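Local coordinates for protein ribosomal silencing factor RsfS (PDB 2O5A) that probably acts as a ribosomal silencing factor, binding ribosomal protein uL14 on the large subunit and so keeping the two ribosomal subunits apart to repress translation, at residues E45-V48 with Q49-H53; Y97-L100 with E101-W104. All coordinates share one frame; numbering follows the deposited sequence.

Contact 1: E45-V48 with Q49-H53; sequences EKQV and QAIAH. With MN (manganese (II) ion), chain C.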
ATOM      1  N   GLU A  45      -8.211 -19.124  -2.005  1.00 19.33           N
ATOM      2  CA  GLU A  45      -7.173 -19.069  -0.988  1.00 19.76           C
ATOM      3  C   GLU A  45      -6.166 -20.196  -1.171  1.00 20.11           C
ATOM      4  O   GLU A  45      -5.010 -20.075  -0.760  1.00 21.52           O
ATOM      5  CB  GLU A  45      -7.804 -19.111   0.404  1.00 17.71           C
ATOM      6  CG  GLU A  45      -8.440 -17.780   0.779  1.00 16.62           C
ATOM      7  CD  GLU A  45      -9.152 -17.803   2.110  1.00 16.77           C
ATOM      8  OE1 GLU A  45      -9.837 -16.807   2.416  1.00 11.60           O
ATOM      9  OE2 GLU A  45      -9.028 -18.805   2.845  1.00 18.12           O
ATOM     10  N   LYS A  46      -6.598 -21.285  -1.799  1.00 20.20           N
ATOM     11  CA  LYS A  46      -5.706 -22.415  -2.049  1.00 20.45           C
ATOM     12  C   LYS A  46      -4.749 -22.066  -3.181  1.00 21.41           C
ATOM     13  O   LYS A  46      -3.582 -22.457  -3.162  1.00 22.02           O
ATOM     14  CB  LYS A  46      -6.500 -23.665  -2.439  1.00 21.86           C
ATOM     15  CG  LYS A  46      -5.611 -24.844  -2.827  1.00 26.60           C
ATOM     16  CD  LYS A  46      -6.406 -25.963  -3.471  1.00 30.16           C
ATOM     17  CE  LYS A  46      -5.504 -27.119  -3.867  1.00 32.49           C
ATOM     18  NZ  LYS A  46      -6.260 -28.204  -4.552  1.00 35.68           N
ATOM     19  N   GLN A  47      -5.247 -21.332  -4.172  1.00 21.56           N
ATOM     20  CA  GLN A  47      -4.415 -20.948  -5.306  1.00 20.62           C
ATOM     21  C   GLN A  47      -3.431 -19.863  -4.893  1.00 20.87           C
ATOM     22  O   GLN A  47      -2.303 -19.828  -5.373  1.00 19.37           O
ATOM     23  CB  GLN A  47      -5.270 -20.430  -6.464  1.00 20.15           C
ATOM     24  CG  GLN A  47      -4.568 -20.519  -7.814  1.00 22.30           C
ATOM     25  CD  GLN A  47      -5.065 -19.491  -8.807  1.00 23.45           C
ATOM     26  OE1 GLN A  47      -6.176 -18.978  -8.687  1.00 25.61           O
ATOM     27  NE2 GLN A  47      -4.245 -19.193  -9.808  1.00 22.08           N
ATOM     28  N   VAL A  48      -3.871 -18.974  -4.009  1.00 20.71           N
ATOM     29  CA  VAL A  48      -3.015 -17.893  -3.534  1.00 19.67           C
ATOM     30  C   VAL A  48      -1.828 -18.462  -2.763  1.00 22.14           C
ATOM     31  O   VAL A  48      -0.699 -17.995  -2.912  1.00 22.26           O
ATOM     32  CB  VAL A  48      -3.795 -16.927  -2.619  1.00 20.16           C
ATOM     33  CG1 VAL A  48      -2.836 -15.951  -1.955  1.00 20.34           C
ATOM     34  CG2 VAL A  48      -4.834 -16.173  -3.434  1.00 17.91           C
ATOM     35  N   GLN A  49      -2.091 -19.475  -1.942  1.00 23.27           N
ATOM     36  CA  GLN A  49      -1.038 -20.108  -1.160  1.00 22.13           C
ATOM     37  C   GLN A  49      -0.122 -20.945  -2.045  1.00 23.00           C
ATOM     38  O   GLN A  49       1.068 -21.076  -1.765  1.00 23.41           O
ATOM     39  CB  GLN A  49      -1.645 -20.977  -0.055  1.00 21.30           C
ATOM     40  CG  GLN A  49      -2.126 -20.177   1.145  1.00 25.47           C
ATOM     41  CD  GLN A  49      -2.831 -21.027   2.185  1.00 25.65           C
ATOM     42  OE1 GLN A  49      -3.094 -20.571   3.297  1.00 29.30           O
ATOM     43  NE2 GLN A  49      -3.148 -22.265   1.825  1.00 25.37           N
ATOM     44  N   ALA A  50      -0.677 -21.509  -3.113  1.00 22.22           N
ATOM     45  CA  ALA A  50       0.116 -22.317  -4.031  1.00 22.70           C
ATOM     46  C   ALA A  50       1.173 -21.423  -4.672  1.00 23.55           C
ATOM     47  O   ALA A  50       2.338 -21.798  -4.793  1.00 21.97           O
ATOM     48  CB  ALA A  50      -0.781 -22.922  -5.102  1.00 20.31           C
ATOM     49  N   ILE A  51       0.749 -20.228  -5.069  1.00 23.82           N
ATOM     50  CA  ILE A  51       1.634 -19.258  -5.694  1.00 23.45           C
ATOM     51  C   ILE A  51       2.713 -18.834  -4.712  1.00 21.83           C
ATOM     52  O   ILE A  51       3.906 -18.901  -5.009  1.00 20.93           O
ATOM     53  CB  ILE A  51       0.855 -18.007  -6.116  1.00 26.43           C
ATOM     54  CG1 ILE A  51      -0.244 -18.411  -7.101  1.00 27.77           C
ATOM     55  CG2 ILE A  51       1.814 -16.948  -6.647  1.00 23.65           C
ATOM     56  CD1 ILE A  51      -1.132 -17.311  -7.592  1.00 27.77           C
ATOM     57  N   ALA A  52       2.280 -18.392  -3.538  1.00 21.37           N
ATOM     58  CA  ALA A  52       3.195 -17.945  -2.502  1.00 21.00           C
ATOM     59  C   ALA A  52       4.207 -19.023  -2.140  1.00 22.24           C
ATOM     60  O   ALA A  52       5.357 -18.720  -1.827  1.00 19.62           O
ATOM     61  CB  ALA A  52       2.414 -17.531  -1.268  1.00 20.21           C
ATOM     62  N   HIS A  53       3.783 -20.282  -2.189  1.00 22.92           N
ATOM     63  CA  HIS A  53       4.666 -21.391  -1.847  1.00 23.91           C
ATOM     64  C   HIS A  53       5.684 -21.685  -2.947  1.00 24.57           C
ATOM     65  O   HIS A  53       6.843 -21.983  -2.658  1.00 22.82           O
ATOM     66  CB  HIS A  53       3.840 -22.645  -1.544  1.00 23.52           C
ATOM     67  CG  HIS A  53       4.605 -23.707  -0.808  1.00 24.76           C
ATOM     68  ND1 HIS A  53       5.251 -24.738  -1.451  1.00 23.47           N
ATOM     69  CD2 HIS A  53       4.829 -23.882   0.511  1.00 26.28           C
ATOM     70  CE1 HIS A  53       5.844 -25.507  -0.556  1.00 23.33           C
ATOM     71  NE2 HIS A  53       5.601 -25.009   0.647  1.00 26.45           N
TER
HETATM   72 MN    MN C 126     -10.406 -17.093   4.314  1.00 15.83          MN
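The first turns of the amphipathic alpha-helix 45-61, in which E45 to V48 pair with Q49 to A52, lie against the mixed beta-sheet and carry a manganese ligand at their start. Four successive i to i+4 bonds build the turns: Q49 N to E45 O at 3.2 Å, A50 N to K46 O, I51 N to Q47 O, and A52 N to V48 O at 3.1 Å, the last nearly straight at 171°. Before the helix, the S44 hydroxyl hydrogen-bonds Q47 N. On the inner side, branched V48 meets V78, V89 and H91 of the sheet, I51 leans on V89 and on A19 of a loop, and A52, with only a methyl, fits close to V78. On the outer side K46 is stretched out and exposed, as suits a long charged chain. Q49 runs its CG alongside the carbonyl of the preceding turn, 3.5 Å from E45 O. Q47 bridges polar and apolar ground: its OE1 hydrogen-bonds N43 N, while its NE2 comes within 4.3 Å of I51 CD1. I51 CG1 stands anti to its carbonyl carbon (chi1 -59°), which swings the CG1-CD1 arm back over the Q47 carbonyl. E45 likewise keeps CG anti to its carbonyl carbon (chi1 -75°) and is extended beyond it, so the carboxylate reaches away from the helix to the ion. R76 NH1 hydrogen-bonds OE1 and probably helps hold the carboxylate in position. Both oxygens grip the manganese unequally, E45 OE1 at 2.0 Å and E45 OE2 at 2.6 Å.

Contact 2: Y97-L100 with E101-W104; sequences YYNL and EKLW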
ATOM      1  N   TYR A  97      -6.567  -4.922  -3.235  1.00 58.81           N
ATOM      2  CA  TYR A  97      -6.040  -5.321  -4.533  1.00 58.59           C
ATOM      3  C   TYR A  97      -6.599  -4.450  -5.656  1.00 62.70           C
ATOM      4  O   TYR A  97      -6.027  -4.381  -6.744  1.00 63.86           O
ATOM      5  CB  TYR A  97      -6.373  -6.797  -4.781  1.00 49.33           C
ATOM      6  CG  TYR A  97      -6.004  -7.311  -6.153  1.00 38.77           C
ATOM      7  CD1 TYR A  97      -4.714  -7.152  -6.657  1.00 32.02           C
ATOM      8  CD2 TYR A  97      -6.942  -7.975  -6.942  1.00 35.04           C
ATOM      9  CE1 TYR A  97      -4.369  -7.633  -7.915  1.00 29.01           C
ATOM     10  CE2 TYR A  97      -6.608  -8.461  -8.201  1.00 29.42           C
ATOM     11  CZ  TYR A  97      -5.318  -8.286  -8.678  1.00 28.67           C
ATOM     12  OH  TYR A  97      -4.977  -8.749  -9.928  1.00 25.82           O
ATOM     13  N   TYR A  98      -7.717  -3.783  -5.386  1.00 66.75           N
ATOM     14  CA  TYR A  98      -8.337  -2.913  -6.378  1.00 69.51           C
ATOM     15  C   TYR A  98      -8.117  -1.448  -6.022  1.00 71.45           C
ATOM     16  O   TYR A  98      -8.525  -0.545  -6.754  1.00 71.63           O
ATOM     17  CB  TYR A  98      -9.832  -3.219  -6.493  1.00 71.48           C
ATOM     18  CG  TYR A  98     -10.107  -4.635  -6.949  1.00 74.11           C
ATOM     19  CD1 TYR A  98     -10.262  -5.670  -6.026  1.00 75.15           C
ATOM     20  CD2 TYR A  98     -10.173  -4.948  -8.305  1.00 75.25           C
ATOM     21  CE1 TYR A  98     -10.467  -6.985  -6.446  1.00 76.15           C
ATOM     22  CE2 TYR A  98     -10.377  -6.258  -8.734  1.00 76.13           C
ATOM     23  CZ  TYR A  98     -10.525  -7.271  -7.800  1.00 76.36           C
ATOM     24  OH  TYR A  98     -10.717  -8.566  -8.224  1.00 75.58           O
ATOM     25  N   ASN A  99      -7.461  -1.227  -4.887  1.00 72.22           N
ATOM     26  CA  ASN A  99      -7.141   0.114  -4.409  1.00 71.32           C
ATOM     27  C   ASN A  99      -5.629   0.255  -4.427  1.00 73.86           C
ATOM     28  O   ASN A  99      -5.070   1.228  -3.919  1.00 72.35           O
ATOM     29  CB  ASN A  99      -7.666   0.314  -2.987  1.00 70.54           C
ATOM     30  CG  ASN A  99      -9.169   0.509  -2.943  1.00 69.89           C
ATOM     31  OD1 ASN A  99      -9.775   0.499  -1.872  1.00 69.82           O
ATOM     32  ND2 ASN A  99      -9.776   0.701  -4.108  1.00 70.40           N
ATOM     33  N   LEU A 100      -4.976  -0.736  -5.024  1.00 75.99           N
ATOM     34  CA  LEU A 100      -3.527  -0.757  -5.131  1.00 76.26           C
ATOM     35  C   LEU A 100      -3.096   0.382  -6.045  1.00 78.36           C
ATOM     36  O   LEU A 100      -1.908   0.588  -6.293  1.00 77.77           O
ATOM     37  CB  LEU A 100      -3.084  -2.102  -5.703  1.00 75.47           C
ATOM     38  CG  LEU A 100      -1.926  -2.793  -4.987  1.00 74.89           C
ATOM     39  CD1 LEU A 100      -2.130  -2.740  -3.482  1.00 73.75           C
ATOM     40  CD2 LEU A 100      -1.836  -4.227  -5.458  1.00 74.74           C
ATOM     41  N   GLU A 101      -4.086   1.118  -6.541  1.00 83.16           N
ATOM     42  CA  GLU A 101      -3.856   2.251  -7.422  1.00 84.85           C
ATOM     43  C   GLU A 101      -3.370   3.414  -6.563  1.00 81.88           C
ATOM     44  O   GLU A 101      -2.334   4.016  -6.848  1.00 82.05           O
ATOM     45  CB  GLU A 101      -5.162   2.610  -8.141  1.00 91.97           C
ATOM     46  CG  GLU A 101      -5.010   3.496  -9.372  1.00103.11           C
ATOM     47  CD  GLU A 101      -5.104   4.976  -9.060  1.00109.13           C
ATOM     48  OE1 GLU A 101      -4.256   5.485  -8.298  1.00113.30           O
ATOM     49  OE2 GLU A 101      -6.030   5.633  -9.581  1.00112.57           O
ATOM     50  N   LYS A 102      -4.122   3.718  -5.507  1.00 78.68           N
ATOM     51  CA  LYS A 102      -3.759   4.795  -4.593  1.00 74.21           C
ATOM     52  C   LYS A 102      -2.288   4.622  -4.246  1.00 74.01           C
ATOM     53  O   LYS A 102      -1.478   5.527  -4.438  1.00 77.30           O
ATOM     54  CB  LYS A 102      -4.596   4.716  -3.314  1.00 67.80           C
ATOM     55  CG  LYS A 102      -6.097   4.702  -3.534  1.00 55.73           C
ATOM     56  CD  LYS A 102      -6.836   4.786  -2.207  1.00 46.29           C
ATOM     57  CE  LYS A 102      -8.309   4.443  -2.365  1.00 38.77           C
ATOM     58  NZ  LYS A 102      -8.998   5.333  -3.338  1.00 33.28           N
ATOM     59  N   LEU A 103      -1.959   3.443  -3.733  1.00 74.76           N
ATOM     60  CA  LEU A 103      -0.589   3.116  -3.373  1.00 73.29           C
ATOM     61  C   LEU A 103       0.253   3.061  -4.632  1.00 70.37           C
ATOM     62  O   LEU A 103      -0.248   2.744  -5.707  1.00 72.60           O
ATOM     63  CB  LEU A 103      -0.528   1.741  -2.714  1.00 72.60           C
ATOM     64  CG  LEU A 103      -1.320   1.490  -1.435  1.00 71.86           C
ATOM     65  CD1 LEU A 103      -1.574   0.002  -1.290  1.00 70.65           C
ATOM     66  CD2 LEU A 103      -0.560   2.033  -0.241  1.00 71.36           C
ATOM     67  N   TRP A 104       1.545   3.323  -4.497  1.00 64.65           N
ATOM     68  CA  TRP A 104       2.428   3.244  -5.648  1.00 59.33           C
ATOM     69  C   TRP A 104       1.736   3.830  -6.875  1.00 59.24           C
ATOM     70  O   TRP A 104       0.875   4.701  -6.753  1.00 58.32           O
ATOM     71  CB  TRP A 104       2.795   1.773  -5.895  1.00 51.81           C
ATOM     72  CG  TRP A 104       2.743   0.931  -4.638  1.00 41.98           C
ATOM     73  CD1 TRP A 104       3.223   1.273  -3.404  1.00 40.64           C
ATOM     74  CD2 TRP A 104       2.176  -0.378  -4.492  1.00 36.18           C
ATOM     75  NE1 TRP A 104       2.988   0.262  -2.502  1.00 36.28           N
ATOM     76  CE2 TRP A 104       2.347  -0.767  -3.148  1.00 35.00           C
ATOM     77  CE3 TRP A 104       1.540  -1.265  -5.373  1.00 32.56           C
ATOM     78  CZ2 TRP A 104       1.905  -1.998  -2.650  1.00 33.03           C
ATOM     79  CZ3 TRP A 104       1.104  -2.488  -4.883  1.00 28.41           C
ATOM     80  CH2 TRP A 104       1.291  -2.845  -3.535  1.00 29.51           C
TER
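As modelled, the first torsions of L100 (chi1 -133°) and W104 (chi1 -27°) bring their side chains together, crossing at a slant, with the leucine branch packed on the CZ3 and CH2 side of the indole; how closely they approach is doubtful. L103 joins them by a methyl meeting, its CD1 3.6 Å from L100 CD1. Behind these apolar groups the backbone folds into a beta-turn, N99 to K102, closed by a weak bond from K102 N to N99 O at 3.1 Å. The side chains of N99 and K102 point the same way, N99 CG 4.1 Å from K102 CE, and N99 ND2 also makes a weak bond to Y98 O. The turn belongs to the subunit interface: K102 lays its charge on the ring of W77 of the second subunit, and L103 packs on L103 of that subunit. Broad and flat, W104 also reaches strand 36-42, meeting F37 edge-to-face. With an alanine here, the L100 methyls would probably lose their indole neighbour and F37 its aromatic partner, leaving L100 freer to turn.

Contacts 1 and 2 are both local and both partly buried, but they flank the sheet from opposite faces, their centres about 21 Å apart and their nearest atoms about 9 Å. Residues 45-53 cover V78, V89 and H91, whereas 97-104 approach F37, I39, H88 and F90, so strand 85-91 serves both through alternating side chains. Regular backbone bonding holds contact 1, with small or branched apolar groups inward and a metal-bound carboxylate at its margin. Contact 2 has one weak backbone bond and relies on leucine and tryptophan packing, with K102 making a cation-pi contact to W77 of the second subunit. Within the assembly, contact 2 meets that subunit, and contact 1 does not.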